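Local coordinates for protein 5-dehydro-2-deoxygluconokinase (Bacillus halodurans C-125, PDB 2QCV) that probably phosphorylates 5-dehydro-2-deoxy-D-gluconate with ATP during myo-inositol breakdown, as a member of the PfkB family of ribokinase-like sugar kinases, at residues F174-R179 and E208-L213; I202-R207 and V238-V243; P234-I239 and S246-K251; R257-K262 and A292-S297. All blocks are in the same frame, centred on the assembly; numbering follows the deposited sequence.

All four contacts reach the large mixed sheet of the ribokinase-like fold. Strands 171-175, 202-206 and 236-240 run parallel; then 246-250 and 255-258 follow, each antiparallel to its neighbour. Interaction 1 sets a helix against the end of the first of these strands. Interaction 2 pairs the second with the third, and interaction 3 the third with the fourth, so those two share Val238 and Ile239; their centres lie about 9 Å apart. Interaction 4 packs helix 289-305 against edge strand 255-258, its centre about 19 Å from that of interaction 1. Along the chain, interactions 1 and 2 interleave, and interaction 4 opens after the others close. Together they build the C-terminal half of the sheet and part of its cover.

Interaction 1: residues F174-R179 and E208-L213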
loop_
_atom_site.group_PDB
_atom_site.type_symbol
_atom_site.label_atom_id
_atom_site.label_comp_id
_atom_site.label_asym_id
_atom_site.label_seq_id
_atom_site.Cartn_x
_atom_site.Cartn_y
_atom_site.Cartn_z
ATOM N N PHE A 174 1.204 -29.046 -13.557
ATOM C CA PHE A 174 1.158 -27.589 -13.656
ATOM C C PHE A 174 0.173 -27.217 -14.754
ATOM O O PHE A 174 0.412 -27.501 -15.930
ATOM C CB PHE A 174 2.567 -27.047 -13.966
ATOM C CG PHE A 174 2.686 -25.530 -13.985
ATOM C CD1 PHE A 174 1.840 -24.673 -13.253
ATOM C CD2 PHE A 174 3.699 -24.951 -14.751
ATOM C CE1 PHE A 174 2.045 -23.297 -13.305
ATOM C CE2 PHE A 174 3.894 -23.579 -14.797
ATOM C CZ PHE A 174 3.056 -22.766 -14.108
ATOM N N GLU A 175 -0.922 -26.573 -14.336
ATOM C CA GLU A 175 -1.933 -26.072 -15.237
ATOM C C GLU A 175 -1.692 -24.590 -15.449
ATOM O O GLU A 175 -1.779 -23.794 -14.511
ATOM C CB GLU A 175 -3.318 -26.357 -14.651
ATOM C CG GLU A 175 -4.351 -26.732 -15.681
ATOM C CD GLU A 175 -4.725 -25.605 -16.573
ATOM O OE1 GLU A 175 -4.530 -24.441 -16.185
ATOM O OE2 GLU A 175 -5.254 -25.875 -17.658
ATOM N N LEU A 176 -1.439 -24.185 -16.696
ATOM C CA LEU A 176 -0.892 -22.878 -16.942
ATOM C C LEU A 176 -1.883 -21.738 -16.682
ATOM O O LEU A 176 -1.440 -20.700 -16.225
ATOM C CB LEU A 176 -0.257 -22.748 -18.346
ATOM C CG LEU A 176 0.958 -23.645 -18.659
ATOM C CD1 LEU A 176 1.629 -23.222 -19.999
ATOM C CD2 LEU A 176 1.978 -23.573 -17.519
ATOM N N ASP A 177 -3.184 -21.936 -16.895
ATOM C CA ASP A 177 -4.234 -21.041 -16.323
ATOM C C ASP A 177 -3.840 -19.582 -16.385
ATOM O O ASP A 177 -3.590 -19.023 -15.343
ATOM C CB ASP A 177 -4.427 -21.379 -14.785
ATOM C CG ASP A 177 -5.434 -20.430 -14.060
ATOM O OD1 ASP A 177 -6.501 -20.104 -14.664
ATOM O OD2 ASP A 177 -5.116 -20.010 -12.907
ATOM N N TYR A 178 -3.750 -18.970 -17.572
ATOM C CA TYR A 178 -3.206 -17.598 -17.668
ATOM C C TYR A 178 -4.292 -16.522 -17.533
ATOM O O TYR A 178 -5.233 -16.482 -18.317
ATOM C CB TYR A 178 -2.441 -17.396 -18.983
ATOM C CG TYR A 178 -1.796 -16.033 -19.174
ATOM C CD1 TYR A 178 -1.032 -15.463 -18.180
ATOM C CD2 TYR A 178 -1.959 -15.320 -20.363
ATOM C CE1 TYR A 178 -0.436 -14.183 -18.331
ATOM C CE2 TYR A 178 -1.349 -14.072 -20.545
ATOM C CZ TYR A 178 -0.589 -13.512 -19.521
ATOM O OH TYR A 178 0.014 -12.295 -19.688
ATOM N N ARG A 179 -4.101 -15.632 -16.564
ATOM C CA ARG A 179 -4.989 -14.513 -16.276
ATOM C C ARG A 179 -4.116 -13.263 -16.268
ATOM O O ARG A 179 -3.532 -12.924 -15.248
ATOM C CB ARG A 179 -5.648 -14.723 -14.926
ATOM C CG ARG A 179 -6.417 -16.041 -14.771
ATOM C CD ARG A 179 -7.652 -16.088 -15.645
ATOM N NE ARG A 179 -8.692 -15.220 -15.116
ATOM N N GLU A 208 -1.043 -20.459 -26.445
ATOM C CA GLU A 208 -0.832 -19.082 -26.005
ATOM C C GLU A 208 -0.198 -18.997 -24.618
ATOM O O GLU A 208 0.696 -18.182 -24.381
ATOM C CB GLU A 208 -2.144 -18.307 -26.082
ATOM C CG GLU A 208 -2.591 -18.048 -27.507
ATOM N N GLU A 209 -0.588 -19.897 -23.731
ATOM C CA GLU A 209 -0.031 -19.972 -22.397
ATOM C C GLU A 209 1.439 -20.428 -22.405
ATOM O O GLU A 209 2.268 -19.915 -21.635
ATOM C CB GLU A 209 -0.917 -20.856 -21.535
ATOM C CG GLU A 209 -2.235 -20.223 -21.221
ATOM C CD GLU A 209 -3.287 -21.135 -20.573
ATOM O OE1 GLU A 209 -3.249 -22.370 -20.659
ATOM O OE2 GLU A 209 -4.183 -20.579 -19.929
ATOM N N PHE A 210 1.787 -21.358 -23.275
ATOM C CA PHE A 210 3.184 -21.718 -23.427
ATOM C C PHE A 210 3.986 -20.581 -24.014
ATOM O O PHE A 210 5.176 -20.414 -23.634
ATOM C CB PHE A 210 3.379 -23.008 -24.236
ATOM C CG PHE A 210 3.102 -24.284 -23.421
ATOM C CD1 PHE A 210 4.084 -24.829 -22.623
ATOM C CD2 PHE A 210 1.857 -24.866 -23.427
ATOM C CE1 PHE A 210 3.832 -25.992 -21.884
ATOM C CE2 PHE A 210 1.596 -26.065 -22.689
ATOM C CZ PHE A 210 2.574 -26.612 -21.936
ATOM N N ASP A 211 3.393 -19.803 -24.930
ATOM C CA ASP A 211 4.078 -18.608 -25.437
ATOM C C ASP A 211 4.431 -17.677 -24.265
ATOM O O ASP A 211 5.544 -17.205 -24.193
ATOM C CB ASP A 211 3.253 -17.797 -26.453
ATOM C CG ASP A 211 2.868 -18.578 -27.663
ATOM O OD1 ASP A 211 3.567 -19.559 -28.011
ATOM O OD2 ASP A 211 1.871 -18.184 -28.313
ATOM N N VAL A 212 3.489 -17.465 -23.350
ATOM C CA VAL A 212 3.738 -16.619 -22.171
ATOM C C VAL A 212 4.860 -17.178 -21.305
ATOM O O VAL A 212 5.763 -16.452 -20.913
ATOM C CB VAL A 212 2.429 -16.383 -21.402
ATOM C CG1 VAL A 212 2.673 -15.738 -20.026
ATOM C CG2 VAL A 212 1.517 -15.489 -22.294
ATOM N N LEU A 213 4.791 -18.465 -21.014
ATOM C CA LEU A 213 5.836 -19.193 -20.304
ATOM C C LEU A 213 7.221 -18.951 -20.902
ATOM O O LEU A 213 8.200 -18.781 -20.183
ATOM C CB LEU A 213 5.495 -20.679 -20.316
ATOM C CG LEU A 213 6.336 -21.731 -19.549
ATOM C CD1 LEU A 213 5.572 -22.997 -19.106
ATOM C CD2 LEU A 213 7.601 -22.121 -20.344
HETATM O O HOH W 1 -4.965 -24.071 -19.978
#
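The carboxylate of Glu209 is held at both oxygens: OE1 takes two hydrogen bonds, from Thr206 N and from a water at 2.5 Å, while OE2 takes a third from Tyr178 N. In this Rossmann-like part of the ribokinase fold, helix 207-213 follows strand 202-206 and lies beside the loop that leaves the neighbouring parallel strand, 171-175. The Thr206 side chain caps Glu209 N in turn, and the two bonds make a capping box. Glu209 thus closes its own helix start while its other oxygen reaches across. The Tyr178 N to Glu209 OE2 bond is 2.9 Å long and nearly straight at 165°, although the donor sits well above the carboxylate plane. Beyond CG the glutamate chain is extended, which carries its tip to the loop. The water also donates to Glu175 OE2, so it lies between two carboxylates and probably eases their repulsion.

Packing flanks the polar centre. Tyr178, its CG anti to the backbone N (chi1 -178°), crosses Val212 at about a right angle, and both valine methyls meet the ring; CG1 lies over one face and CG2 is 3.6 Å from CE2. Leu176 spreads its two methyls: CD2 meets Leu213 CD1 at 4.0 Å, and CD1 makes a CH-pi contact 3.7 Å from the Phe210 ring centroid, almost exactly on the ring normal.

Interaction 2: residues I202-R207 and V238-V243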
loop_
_atom_site.group_PDB
_atom_site.type_symbol
_atom_site.label_atom_id
_atom_site.label_comp_id
_atom_site.label_asym_id
_atom_site.label_seq_id
_atom_site.Cartn_x
_atom_site.Cartn_y
_atom_site.Cartn_z
ATOM N N ILE A 202 4.156 -32.950 -15.161
ATOM C CA ILE A 202 3.180 -32.795 -16.244
ATOM C C ILE A 202 2.832 -31.330 -16.343
ATOM O O ILE A 202 2.526 -30.693 -15.324
ATOM C CB ILE A 202 1.863 -33.614 -15.984
ATOM C CG1 ILE A 202 2.188 -35.094 -15.721
ATOM C CG2 ILE A 202 0.874 -33.412 -17.145
ATOM C CD1 ILE A 202 0.965 -35.976 -15.313
ATOM N N VAL A 203 2.853 -30.795 -17.561
ATOM C CA VAL A 203 2.487 -29.410 -17.815
ATOM C C VAL A 203 1.396 -29.368 -18.863
ATOM O O VAL A 203 1.543 -29.991 -19.921
ATOM C CB VAL A 203 3.706 -28.554 -18.285
ATOM C CG1 VAL A 203 3.329 -27.073 -18.331
ATOM C CG2 VAL A 203 4.887 -28.774 -17.327
ATOM N N ILE A 204 0.301 -28.668 -18.545
ATOM C CA ILE A 204 -0.894 -28.599 -19.404
ATOM C C ILE A 204 -1.233 -27.142 -19.638
ATOM O O ILE A 204 -1.361 -26.402 -18.678
ATOM C CB ILE A 204 -2.118 -29.256 -18.741
ATOM C CG1 ILE A 204 -1.820 -30.714 -18.364
ATOM C CG2 ILE A 204 -3.315 -29.169 -19.682
ATOM C CD1 ILE A 204 -2.932 -31.395 -17.541
ATOM N N GLY A 205 -1.377 -26.727 -20.892
ATOM C CA GLY A 205 -1.693 -25.332 -21.205
ATOM C C GLY A 205 -2.050 -25.163 -22.650
ATOM O O GLY A 205 -1.823 -26.075 -23.453
ATOM N N THR A 206 -2.623 -24.011 -22.982
ATOM C CA THR A 206 -2.843 -23.656 -24.350
ATOM C C THR A 206 -1.535 -23.216 -24.988
ATOM O O THR A 206 -0.587 -22.813 -24.308
ATOM C CB THR A 206 -3.888 -22.514 -24.483
ATOM O OG1 THR A 206 -3.346 -21.302 -23.937
ATOM C CG2 THR A 206 -5.202 -22.871 -23.778
ATOM N N ARG A 207 -1.491 -23.217 -26.313
ATOM C CA ARG A 207 -0.312 -22.736 -27.027
ATOM C C ARG A 207 -0.019 -21.294 -26.604
ATOM O O ARG A 207 1.110 -20.944 -26.383
ATOM C CB ARG A 207 -0.556 -22.860 -28.540
ATOM C CG ARG A 207 0.564 -22.412 -29.475
ATOM C CD ARG A 207 1.865 -23.194 -29.261
ATOM N NE ARG A 207 2.816 -22.449 -28.426
ATOM C CZ ARG A 207 3.990 -22.900 -27.993
ATOM N NH1 ARG A 207 4.415 -24.130 -28.303
ATOM N NH2 ARG A 207 4.779 -22.097 -27.268
ATOM N N VAL A 238 1.283 -31.275 -22.383
ATOM C CA VAL A 238 0.038 -31.214 -23.163
ATOM C C VAL A 238 -0.209 -29.793 -23.649
ATOM O O VAL A 238 -0.314 -28.867 -22.849
ATOM C CB VAL A 238 -1.154 -31.724 -22.339
ATOM C CG1 VAL A 238 -2.437 -31.613 -23.165
ATOM C CG2 VAL A 238 -0.892 -33.205 -21.822
ATOM N N ILE A 239 -0.244 -29.595 -24.960
ATOM C CA ILE A 239 -0.363 -28.258 -25.532
ATOM C C ILE A 239 -1.684 -28.209 -26.315
ATOM O O ILE A 239 -1.880 -28.993 -27.248
ATOM C CB ILE A 239 0.848 -27.883 -26.472
ATOM C CG1 ILE A 239 2.209 -28.166 -25.765
ATOM C CG2 ILE A 239 0.730 -26.413 -26.990
ATOM C CD1 ILE A 239 3.474 -27.787 -26.546
ATOM N N LYS A 240 -2.585 -27.321 -25.901
ATOM C CA LYS A 240 -3.940 -27.228 -26.472
ATOM C C LYS A 240 -4.055 -26.086 -27.463
ATOM O O LYS A 240 -3.546 -24.967 -27.241
ATOM C CB LYS A 240 -4.950 -27.027 -25.361
ATOM C CG LYS A 240 -4.830 -28.085 -24.244
ATOM C CD LYS A 240 -5.748 -27.743 -23.113
ATOM C CE LYS A 240 -5.217 -26.666 -22.211
ATOM N NZ LYS A 240 -6.312 -26.125 -21.315
ATOM N N HIS A 241 -4.727 -26.371 -28.567
ATOM C CA HIS A 241 -4.875 -25.422 -29.666
ATOM C C HIS A 241 -6.350 -25.201 -30.058
ATOM O O HIS A 241 -6.676 -24.946 -31.232
ATOM C CB HIS A 241 -4.094 -25.897 -30.873
ATOM C CG HIS A 241 -2.613 -26.040 -30.656
ATOM N ND1 HIS A 241 -1.709 -25.140 -31.176
ATOM C CD2 HIS A 241 -1.879 -26.966 -29.992
ATOM C CE1 HIS A 241 -0.483 -25.514 -30.857
ATOM N NE2 HIS A 241 -0.552 -26.630 -30.154
ATOM N N GLY A 242 -7.248 -25.273 -29.084
ATOM C CA GLY A 242 -8.665 -25.004 -29.328
ATOM C C GLY A 242 -9.224 -25.923 -30.406
ATOM O O GLY A 242 -9.047 -27.128 -30.368
ATOM N N VAL A 243 -9.827 -25.351 -31.433
ATOM C CA VAL A 243 -10.428 -26.164 -32.485
ATOM C C VAL A 243 -9.425 -26.941 -33.339
ATOM O O VAL A 243 -9.801 -27.896 -34.007
ATOM C CB VAL A 243 -11.354 -25.333 -33.421
ATOM C CG1 VAL A 243 -12.504 -24.784 -32.624
ATOM C CG2 VAL A 243 -10.574 -24.263 -34.124
#
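Arg207 leaves the end of strand 202-206 with CG anti to its backbone N, and CB lies over one face of the His241 imidazole, 3.5 Å from CE1, as a CH-pi contact. CG follows at 3.6 Å from the same His241 CE1. CD still touches that atom and, set by the bend at chi2 (60°), also nears Ile239 CG2. At the tip, which chi3 (-99°) turns toward Ile239, NH1 passes 4.2 Å from Ile239 CD1 and hydrogen-bonds to Thr225 OG1 and Asn222 OD1, whereas NH2 forms salt bridges with Asp211 and Glu214. The same asparagine's ND2 hydrogen-bonds to His241 NE2, consistent with an unprotonated NE2.

The backbone beneath is a parallel strand pair, the two strands of a beta-alpha-beta crossover whose connection carries helices 207-213 and 222-229. Four hydrogen bonds alternate between the strands: Val238 N to Val203 O, almost straight at 176°, Gly205 N to Val238 O, Lys240 N to Gly205 O, and finally Arg207 N to Lys240 O at 2.9 Å, which extends the pairing to the first turn of the helix. On the face bearing Ile204 and Thr206, Lys240 bends at chi3 and lays CE across the Gly205 backbone, 3.5 Å from Gly205 C.

The buried guanidinium therefore has two carboxylates to balance its charge, so it very probably remains protonated, with its aliphatic stem lying along the imidazole and beside Ile239.

Interaction 3: residues P234-I239 and S246-K251; sequences PELIVI and SFAYTK
Four backbone hydrogen bonds join the antiparallel strands. Ile237 with Tyr249 and Ile239 with Phe247 are the hydrogen-bonded pairs, each bonded in both directions; the shortest bond, Ile239 N to Phe247 O at 2.7 Å, is nearly linear and points almost along the carbonyl axis. A fifth continues just beyond the strands, where Lys251 N reaches Glu235 O at 3.0 Å from above the carbonyl plane, a less direct bond as the pairing runs out.

Side chains then sort to two faces. On one, Ala248 CB is the small central piece: Val238 CG2 meets it at 3.9 Å and Leu236 CD1 at 4.0 Å. The same Leu236 methyl also touches Thr250 CG2. Helices 271-284 and 289-305 cover this side. On the other, Ile239 crosses Tyr249 at about a right angle, with CD1 4.0 Å from Tyr249 CE2. The edge of that tyrosine ring faces Ile237 O, its CD2 lying 3.6 Å from the oxygen, and its hydroxyl bonds to Asn222 of helix 222-229, which packs on this face.

The arrangement is a beta hairpin that turns the parallel sheet antiparallel, within the alpha/beta/alpha sandwich of ribokinase-like kinases.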
loop_
_atom_site.group_PDB
_atom_site.type_symbol
_atom_site.label_atom_id
_atom_site.label_comp_id
_atom_site.label_asym_id
_atom_site.label_seq_id
_atom_site.Cartn_x
_atom_site.Cartn_y
_atom_site.Cartn_z
ATOM N N PRO A 234 9.782 -32.152 -16.694
ATOM C CA PRO A 234 8.595 -32.783 -17.291
ATOM C C PRO A 234 8.822 -34.070 -18.045
ATOM O O PRO A 234 9.831 -34.212 -18.768
ATOM C CB PRO A 234 8.052 -31.690 -18.225
ATOM C CG PRO A 234 8.472 -30.446 -17.537
ATOM C CD PRO A 234 9.837 -30.719 -17.013
ATOM N N GLU A 235 7.879 -34.994 -17.853
ATOM C CA GLU A 235 7.793 -36.267 -18.608
ATOM C C GLU A 235 6.614 -36.261 -19.585
ATOM O O GLU A 235 6.576 -37.050 -20.495
ATOM C CB GLU A 235 7.636 -37.436 -17.602
ATOM C CG GLU A 235 6.230 -37.495 -16.971
ATOM C CD GLU A 235 6.094 -38.377 -15.690
ATOM O OE1 GLU A 235 7.124 -38.909 -15.230
ATOM O OE2 GLU A 235 4.930 -38.549 -15.193
ATOM N N LEU A 236 5.701 -35.297 -19.430
ATOM C CA LEU A 236 4.489 -35.179 -20.239
ATOM C C LEU A 236 4.094 -33.742 -20.389
ATOM O O LEU A 236 3.941 -33.038 -19.387
ATOM C CB LEU A 236 3.315 -35.948 -19.607
ATOM C CG LEU A 236 1.954 -35.930 -20.337
ATOM C CD1 LEU A 236 1.986 -36.578 -21.781
ATOM C CD2 LEU A 236 0.925 -36.606 -19.467
ATOM N N ILE A 237 3.917 -33.299 -21.633
ATOM C CA ILE A 237 3.547 -31.921 -21.897
ATOM C C ILE A 237 2.344 -31.947 -22.809
ATOM O O ILE A 237 2.359 -32.619 -23.864
ATOM C CB ILE A 237 4.733 -31.148 -22.570
ATOM C CG1 ILE A 237 5.966 -31.169 -21.667
ATOM C CG2 ILE A 237 4.333 -29.725 -23.001
ATOM C CD1 ILE A 237 7.265 -30.726 -22.318
ATOM N N VAL A 238 1.283 -31.275 -22.383
ATOM C CA VAL A 238 0.038 -31.214 -23.163
ATOM C C VAL A 238 -0.209 -29.793 -23.649
ATOM O O VAL A 238 -0.314 -28.867 -22.849
ATOM C CB VAL A 238 -1.154 -31.724 -22.339
ATOM C CG1 VAL A 238 -2.437 -31.613 -23.165
ATOM C CG2 VAL A 238 -0.892 -33.205 -21.822
ATOM N N ILE A 239 -0.244 -29.595 -24.960
ATOM C CA ILE A 239 -0.363 -28.258 -25.532
ATOM C C ILE A 239 -1.684 -28.209 -26.315
ATOM O O ILE A 239 -1.880 -28.993 -27.248
ATOM C CB ILE A 239 0.848 -27.883 -26.472
ATOM C CG1 ILE A 239 2.209 -28.166 -25.765
ATOM C CG2 ILE A 239 0.730 -26.413 -26.990
ATOM C CD1 ILE A 239 3.474 -27.787 -26.546
ATOM N N SER A 246 -5.536 -30.834 -29.619
ATOM C CA SER A 246 -4.559 -30.823 -28.564
ATOM C C SER A 246 -3.515 -31.916 -28.803
ATOM O O SER A 246 -3.760 -32.908 -29.496
ATOM C CB SER A 246 -5.217 -30.911 -27.160
ATOM O OG SER A 246 -6.126 -31.966 -26.994
ATOM N N PHE A 247 -2.317 -31.683 -28.281
ATOM C CA PHE A 247 -1.162 -32.554 -28.547
ATOM C C PHE A 247 -0.490 -32.839 -27.219
ATOM O O PHE A 247 -0.285 -31.905 -26.397
ATOM C CB PHE A 247 -0.242 -31.864 -29.533
ATOM C CG PHE A 247 -0.943 -31.494 -30.815
ATOM C CD1 PHE A 247 -1.688 -30.322 -30.898
ATOM C CD2 PHE A 247 -0.906 -32.339 -31.915
ATOM C CE1 PHE A 247 -2.371 -29.998 -32.066
ATOM C CE2 PHE A 247 -1.593 -32.033 -33.065
ATOM C CZ PHE A 247 -2.311 -30.850 -33.151
ATOM N N ALA A 248 -0.206 -34.107 -26.958
ATOM C CA ALA A 248 0.544 -34.496 -25.790
ATOM C C ALA A 248 1.856 -35.103 -26.255
ATOM O O ALA A 248 1.895 -35.898 -27.238
ATOM C CB ALA A 248 -0.242 -35.502 -24.965
ATOM N N TYR A 249 2.918 -34.764 -25.545
ATOM C CA TYR A 249 4.277 -35.208 -25.875
ATOM C C TYR A 249 4.936 -35.820 -24.635
ATOM O O TYR A 249 4.827 -35.250 -23.571
ATOM C CB TYR A 249 5.107 -33.990 -26.293
ATOM C CG TYR A 249 4.527 -33.180 -27.442
ATOM C CD1 TYR A 249 4.805 -33.529 -28.758
ATOM C CD2 TYR A 249 3.681 -32.110 -27.206
ATOM C CE1 TYR A 249 4.288 -32.811 -29.831
ATOM C CE2 TYR A 249 3.170 -31.365 -28.236
ATOM C CZ TYR A 249 3.480 -31.721 -29.567
ATOM O OH TYR A 249 2.963 -31.030 -30.592
ATOM N N THR A 250 5.623 -36.945 -24.787
ATOM C CA THR A 250 6.315 -37.626 -23.685
ATOM C C THR A 250 7.824 -37.492 -23.853
ATOM O O THR A 250 8.335 -37.325 -24.977
ATOM C CB THR A 250 5.945 -39.128 -23.605
ATOM O OG1 THR A 250 6.499 -39.813 -24.736
ATOM C CG2 THR A 250 4.444 -39.277 -23.552
ATOM N N LYS A 251 8.532 -37.547 -22.729
ATOM C CA LYS A 251 9.967 -37.402 -22.718
ATOM C C LYS A 251 10.629 -38.553 -23.519
ATOM O O LYS A 251 11.662 -38.365 -24.138
ATOM C CB LYS A 251 10.493 -37.409 -21.287
ATOM C CG LYS A 251 12.016 -37.220 -21.308
ATOM C CD LYS A 251 12.669 -36.976 -19.995
ATOM C CE LYS A 251 14.037 -36.250 -20.248
ATOM N NZ LYS A 251 14.544 -35.578 -19.053
#

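Interaction 4: residues R257-K262 and A292-S297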
loop_
_atom_site.group_PDB
_atom_site.type_symbol
_atom_site.label_atom_id
_atom_site.label_comp_id
_atom_site.label_asym_id
_atom_site.label_seq_id
_atom_site.Cartn_x
_atom_site.Cartn_y
_atom_site.Cartn_z
ATOM N N ARG A 257 -2.446 -37.055 -30.392
ATOM C CA ARG A 257 -3.315 -35.985 -30.837
ATOM C C ARG A 257 -4.725 -36.224 -30.353
ATOM O O ARG A 257 -5.210 -37.357 -30.343
ATOM C CB ARG A 257 -3.264 -35.903 -32.371
ATOM C CG ARG A 257 -4.277 -34.976 -32.954
ATOM C CD ARG A 257 -4.451 -35.255 -34.417
ATOM N NE ARG A 257 -3.339 -34.779 -35.237
ATOM C CZ ARG A 257 -3.335 -33.625 -35.902
ATOM N NH1 ARG A 257 -4.346 -32.754 -35.808
ATOM N NH2 ARG A 257 -2.287 -33.331 -36.646
ATOM N N GLY A 258 -5.334 -35.152 -29.887
ATOM C CA GLY A 258 -6.737 -35.084 -29.484
ATOM C C GLY A 258 -7.477 -34.083 -30.345
ATOM O O GLY A 258 -6.839 -33.235 -31.033
ATOM N N TYR A 259 -8.812 -34.128 -30.250
ATOM C CA TYR A 259 -9.700 -33.398 -31.128
ATOM C C TYR A 259 -10.763 -32.693 -30.313
ATOM O O TYR A 259 -11.341 -33.281 -29.384
ATOM C CB TYR A 259 -10.383 -34.355 -32.158
ATOM C CG TYR A 259 -9.365 -35.266 -32.806
ATOM C CD1 TYR A 259 -8.657 -34.855 -33.937
ATOM C CD2 TYR A 259 -9.025 -36.474 -32.217
ATOM C CE1 TYR A 259 -7.678 -35.660 -34.473
ATOM C CE2 TYR A 259 -8.043 -37.261 -32.741
ATOM C CZ TYR A 259 -7.388 -36.846 -33.888
ATOM O OH TYR A 259 -6.407 -37.670 -34.389
ATOM N N ALA A 260 -11.013 -31.447 -30.696
ATOM C CA ALA A 260 -12.177 -30.688 -30.199
ATOM C C ALA A 260 -13.464 -31.368 -30.630
ATOM O O ALA A 260 -13.544 -31.913 -31.752
ATOM C CB ALA A 260 -12.155 -29.252 -30.686
ATOM N N TYR A 261 -14.458 -31.350 -29.735
ATOM C CA TYR A 261 -15.797 -31.866 -30.061
ATOM C C TYR A 261 -16.687 -30.758 -30.589
ATOM O O TYR A 261 -16.607 -29.636 -30.119
ATOM C CB TYR A 261 -16.407 -32.585 -28.852
ATOM C CG TYR A 261 -15.764 -33.924 -28.674
ATOM C CD1 TYR A 261 -14.558 -34.057 -27.979
ATOM C CD2 TYR A 261 -16.320 -35.058 -29.237
ATOM C CE1 TYR A 261 -13.922 -35.299 -27.843
ATOM C CE2 TYR A 261 -15.709 -36.298 -29.107
ATOM C CZ TYR A 261 -14.508 -36.415 -28.432
ATOM O OH TYR A 261 -13.907 -37.626 -28.350
ATOM N N LYS A 262 -17.456 -31.050 -31.639
ATOM C CA LYS A 262 -18.455 -30.131 -32.173
ATOM C C LYS A 262 -19.392 -29.764 -31.023
ATOM O O LYS A 262 -19.834 -30.640 -30.287
ATOM C CB LYS A 262 -19.272 -30.792 -33.290
ATOM C CG LYS A 262 -18.510 -31.197 -34.548
ATOM C CD LYS A 262 -19.489 -31.675 -35.642
ATOM C CE LYS A 262 -18.801 -32.159 -36.928
ATOM N NZ LYS A 262 -17.545 -31.436 -37.233
ATOM N N ALA A 292 -6.965 -40.131 -22.927
ATOM C CA ALA A 292 -7.090 -39.022 -21.979
ATOM C C ALA A 292 -7.364 -37.697 -22.701
ATOM O O ALA A 292 -8.151 -36.887 -22.231
ATOM C CB ALA A 292 -5.863 -38.921 -21.070
ATOM N N LEU A 293 -6.715 -37.473 -23.837
ATOM C CA LEU A 293 -6.987 -36.278 -24.639
ATOM C C LEU A 293 -8.463 -36.183 -25.075
ATOM O O LEU A 293 -9.028 -35.073 -25.100
ATOM C CB LEU A 293 -6.046 -36.222 -25.844
ATOM C CG LEU A 293 -4.546 -36.049 -25.608
ATOM C CD1 LEU A 293 -3.772 -36.271 -26.955
ATOM C CD2 LEU A 293 -4.198 -34.662 -24.983
ATOM N N LYS A 294 -9.097 -37.328 -25.358
ATOM C CA LYS A 294 -10.513 -37.327 -25.751
ATOM C C LYS A 294 -11.401 -36.991 -24.567
ATOM O O LYS A 294 -12.368 -36.239 -24.685
ATOM C CB LYS A 294 -10.915 -38.689 -26.295
ATOM C CG LYS A 294 -10.113 -39.150 -27.488
ATOM C CD LYS A 294 -10.685 -40.399 -28.162
ATOM C CE LYS A 294 -9.680 -41.011 -29.166
ATOM N NZ LYS A 294 -9.227 -40.000 -30.163
ATOM N N TYR A 295 -11.088 -37.559 -23.406
ATOM C CA TYR A 295 -11.806 -37.222 -22.197
ATOM C C TYR A 295 -11.738 -35.733 -21.883
ATOM O O TYR A 295 -12.759 -35.168 -21.562
ATOM C CB TYR A 295 -11.311 -38.049 -21.006
ATOM C CG TYR A 295 -11.961 -39.402 -20.911
ATOM C CD1 TYR A 295 -11.617 -40.443 -21.802
ATOM C CD2 TYR A 295 -12.889 -39.678 -19.912
ATOM C CE1 TYR A 295 -12.196 -41.674 -21.698
ATOM C CE2 TYR A 295 -13.504 -40.967 -19.811
ATOM C CZ TYR A 295 -13.138 -41.943 -20.709
ATOM O OH TYR A 295 -13.692 -43.205 -20.664
ATOM N N GLY A 296 -10.567 -35.105 -21.993
ATOM C CA GLY A 296 -10.444 -33.682 -21.673
ATOM C C GLY A 296 -11.254 -32.861 -22.676
ATOM O O GLY A 296 -12.009 -31.954 -22.307
ATOM N N SER A 297 -11.112 -33.206 -23.946
ATOM C CA SER A 297 -11.820 -32.484 -24.978
ATOM C C SER A 297 -13.338 -32.631 -24.885
ATOM O O SER A 297 -14.078 -31.645 -25.046
ATOM C CB SER A 297 -11.340 -32.933 -26.365
ATOM O OG SER A 297 -9.946 -32.927 -26.430
HETATM O O HOH W 2 -7.101 -38.641 -28.910
HETATM O O HOH W 3 -13.785 -30.020 -27.189
#
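Helix 289-305 packs on edge strand 255-258 of the ribokinase-like sheet and on the chain that leaves it. No direct hydrogen bond crosses the contact. The tight part begins at Gly258, where the lack of a side chain lets Leu293 CB approach Gly258 CA to 3.9 Å. Leu293 CD1 comes closer still to the Arg257-Gly258 peptide, 3.5 Å from Gly258 N. One turn on, Ser297 CB presses to 3.0 Å from Tyr259 O, a crowded approach. Tyr261 fits alongside: the edge of its ring meets Ser297 CB in the ring plane, 3.8 Å from CD1, and its OH touches Lys294 CB. Helix 316-325 packs on this tyrosine.

Toward Arg257 and Lys294 the contact is looser. Lys294 runs beside Tyr259, pointing the same way, and a bend at chi4 (-54°) sets NZ in the plane of the ring at its edge, 3.9 Å from CE2. A water here accepts from NZ and donates to Arg257 O. A second bridges the other end of the contact, from Tyr261 N to Ser297 O. The serine hydroxyl turns back into its own helix, where Ser297 OG donates to Leu293 O at 2.7 Å, an oxygen that also accepts from Ser297 N.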